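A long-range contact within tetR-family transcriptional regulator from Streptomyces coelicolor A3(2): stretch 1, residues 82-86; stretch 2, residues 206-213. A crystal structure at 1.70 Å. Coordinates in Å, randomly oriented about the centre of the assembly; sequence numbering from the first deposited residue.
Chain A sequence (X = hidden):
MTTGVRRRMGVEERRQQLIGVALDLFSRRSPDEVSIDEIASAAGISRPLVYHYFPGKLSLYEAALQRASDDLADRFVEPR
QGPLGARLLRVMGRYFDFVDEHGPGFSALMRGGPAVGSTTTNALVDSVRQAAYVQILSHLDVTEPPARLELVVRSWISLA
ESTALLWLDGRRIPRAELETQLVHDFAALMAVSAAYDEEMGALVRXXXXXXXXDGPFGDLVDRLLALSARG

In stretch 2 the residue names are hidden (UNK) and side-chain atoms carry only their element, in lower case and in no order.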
# COMPACT_ATOMS: atom_id res chain seq x y z
N GLY A 82 20.17 -20.74 -2.79
CA GLY A 82 19.03 -21.61 -2.45
C GLY A 82 17.71 -21.10 -3.02
O GLY A 82 17.68 -20.07 -3.70
N PRO A 83 16.60 -21.79 -2.70
CA PRO A 83 15.28 -21.43 -3.27
C PRO A 83 14.94 -19.97 -2.91
O PRO A 83 15.24 -19.52 -1.80
CB PRO A 83 14.30 -22.32 -2.51
CG PRO A 83 15.09 -23.39 -1.92
CD PRO A 83 16.52 -22.91 -1.75
N LEU A 84 14.33 -19.25 -3.85
CA LEU A 84 14.06 -17.82 -3.66
C LEU A 84 13.05 -17.56 -2.55
O LEU A 84 13.18 -16.59 -1.82
CB LEU A 84 13.61 -17.17 -4.97
CG LEU A 84 14.76 -16.72 -5.87
CD1 LEU A 84 15.47 -17.92 -6.48
CD2 LEU A 84 14.30 -15.73 -6.95
N GLY A 85 12.05 -18.43 -2.44
CA GLY A 85 11.00 -18.24 -1.42
C GLY A 85 11.60 -18.17 -0.03
O GLY A 85 11.25 -17.29 0.77
N ALA A 86 12.53 -19.09 0.27
CA ALA A 86 13.19 -19.10 1.57
C ALA A 86 14.01 -17.84 1.85
O ALA A 86 14.08 -17.40 3.00
CB ALA A 86 14.09 -20.37 1.70
N UNK A 206 10.56 -20.10 -14.15
CA UNK A 206 11.95 -20.22 -13.71
C UNK A 206 12.06 -20.06 -12.19
O UNK A 206 12.72 -20.86 -11.52
c UNK A 206 15.02 -18.21 -14.97
c UNK A 206 12.79 -19.17 -14.42
c UNK A 206 14.25 -19.19 -14.08
n UNK A 206 14.72 -16.80 -14.72
n UNK A 206 15.67 -16.72 -12.60
c UNK A 206 15.06 -16.12 -13.62
n UNK A 206 14.76 -14.84 -13.51
N UNK A 207 11.40 -19.04 -11.63
CA UNK A 207 11.39 -18.85 -10.20
C UNK A 207 10.85 -20.07 -9.46
O UNK A 207 11.47 -20.58 -8.52
c UNK A 207 10.63 -17.56 -9.81
c UNK A 207 11.43 -16.35 -10.27
c UNK A 207 10.41 -17.51 -8.31
N UNK A 208 9.69 -20.57 -9.88
CA UNK A 208 9.13 -21.78 -9.28
C UNK A 208 9.91 -23.10 -9.51
O UNK A 208 9.82 -24.01 -8.72
c UNK A 208 6.74 -20.68 -7.65
c UNK A 208 6.84 -20.73 -9.19
c UNK A 208 7.66 -21.93 -9.66
c UNK A 208 5.46 -20.74 -9.84
N UNK A 209 10.71 -23.17 -10.58
CA UNK A 209 11.57 -24.34 -10.82
C UNK A 209 12.70 -24.41 -9.79
O UNK A 209 13.31 -25.47 -9.58
c UNK A 209 12.14 -24.32 -12.24
N UNK A 210 13.00 -23.28 -9.15
CA UNK A 210 14.06 -23.20 -8.16
C UNK A 210 13.58 -23.57 -6.75
O UNK A 210 14.39 -23.64 -5.82
o UNK A 210 16.03 -20.35 -9.52
o UNK A 210 16.12 -22.51 -9.93
c UNK A 210 15.67 -21.54 -9.28
c UNK A 210 14.68 -21.78 -8.13
N UNK A 211 12.27 -23.78 -6.60
CA UNK A 211 11.71 -24.25 -5.33
C UNK A 211 11.82 -25.78 -5.27
O UNK A 211 11.63 -26.44 -6.29
c UNK A 211 9.93 -22.35 -5.12
o UNK A 211 11.22 -20.68 -4.00
c UNK A 211 10.52 -21.71 -3.86
o UNK A 211 10.25 -22.22 -2.74
c UNK A 211 10.23 -23.86 -5.23
N UNK A 212 12.10 -26.36 -4.09
CA UNK A 212 12.12 -27.83 -4.03
C UNK A 212 10.70 -28.39 -4.17
O UNK A 212 9.73 -27.72 -3.77
c UNK A 212 12.38 -25.75 -2.78
c UNK A 212 12.26 -26.92 -1.83
c UNK A 212 12.66 -28.12 -2.63
N UNK A 213 10.57 -29.58 -4.74
CA UNK A 213 9.23 -30.15 -4.93
C UNK A 213 8.48 -30.35 -3.61
O UNK A 213 7.25 -30.25 -3.59
c UNK A 213 9.80 -32.66 -5.08
c UNK A 213 9.24 -31.43 -5.77
c UNK A 213 9.56 -33.94 -5.88
o UNK A 213 10.09 -35.00 -5.48
o UNK A 213 8.85 -33.90 -6.92
O HOH W 1 12.67 -20.13 -6.08
O HOH W 2 11.61 -21.71 -0.59

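Position 206 carries seven side-chain atoms: three carbons in a row, a nitrogen, then a carbon bearing two further nitrogens. None of them touches stretch 1. That planar terminus is a guanidinium, so the residue is Arg-206. Its end comes nearer to stretch 1 than its CB direction suggests, yet NH1 of Arg-206 stays 5.9 Å from CD2 of Leu-84; the chain adds almost nothing to the contact.

Position 207 has three carbons, one attached to CA and carrying the other two; a terminal carbon of this position lies 4.4 Å from CD2 of Leu-84, a loose apolar contact. A fork at the first carbon with no heteroatom defines Val-207. Its CB points sideways, and the atom nearest Leu-84 is CG2.

At position 208 there are four carbons, forked at the second and out of reach of stretch 1, which gives Leu-208. The residue touches a crystal neighbour instead.

A single carbon at position 209, also out of reach, identifies Ala-209. N of Ala-209 makes a weak hydrogen bond to O of Arg-206 at 3.2 Å.

Position 210 shows two carbons, the second carrying two oxygens. CB points toward stretch 1, and one oxygen of this position lies 3.9 Å from CD1 of Leu-84, a contact without a polar partner. A carboxylate one carbon beyond CB means Asp-210, and the oxygen is OD2. The backbone comes closer: O of Asp-210 is 3.5 Å from CA of Pro-83, with an angle of 126° at the hydrogen, consistent with a CA-H...O contact.

Position 211 has three carbons, the third carrying two oxygens, one of which is 2.9 Å from N of Gly-85. The extra carbon before the carboxylate makes this Glu-211. CB points sideways, but chi1 and chi2 are both m, and the folded chain brings its end nearer to stretch 1.

Three carbons at position 212 close a ring onto the backbone nitrogen, and one ring carbon of this position packs 3.7 Å from CG of Pro-83, ring against ring. The closed ring is the signature of Pro-212, and the packing atom is CD.

Position 213 again has three carbons ending in two oxygens, out of reach of stretch 1, hence Glu-213. CB of Glu-213, its nearest side-chain atom, is 10.7 Å from CG of Pro-83.

The contact centres on the Glu-211 carboxylate at the start of a helix. Pro-83 occupies the N-cap position, and N of Gly-85 donates to OE2 of Glu-211 at 2.9 Å with an N-H...O angle of 157°. N of Leu-84 is 3.4 Å from OE2 of Glu-211, but its angle is too poor for a hydrogen bond; water 1 accepts from this N at 2.9 Å and donates to OE2 of Glu-211 at 2.6 Å and to O of Val-207 at 2.8 Å. Water 2 donates to OE1 of Glu-211 at 2.6 Å and accepts weakly from N of Ala-86 at 2.9 Å. Thus three successive amides of the helix's first turn reach one carboxylate, directly or through water. Gly-85 leaves room for this: an ideal CB there would sit 3.1 Å from OE2 of Glu-211, a tight approach.

Stretch 2 206-213: RVLADEPE
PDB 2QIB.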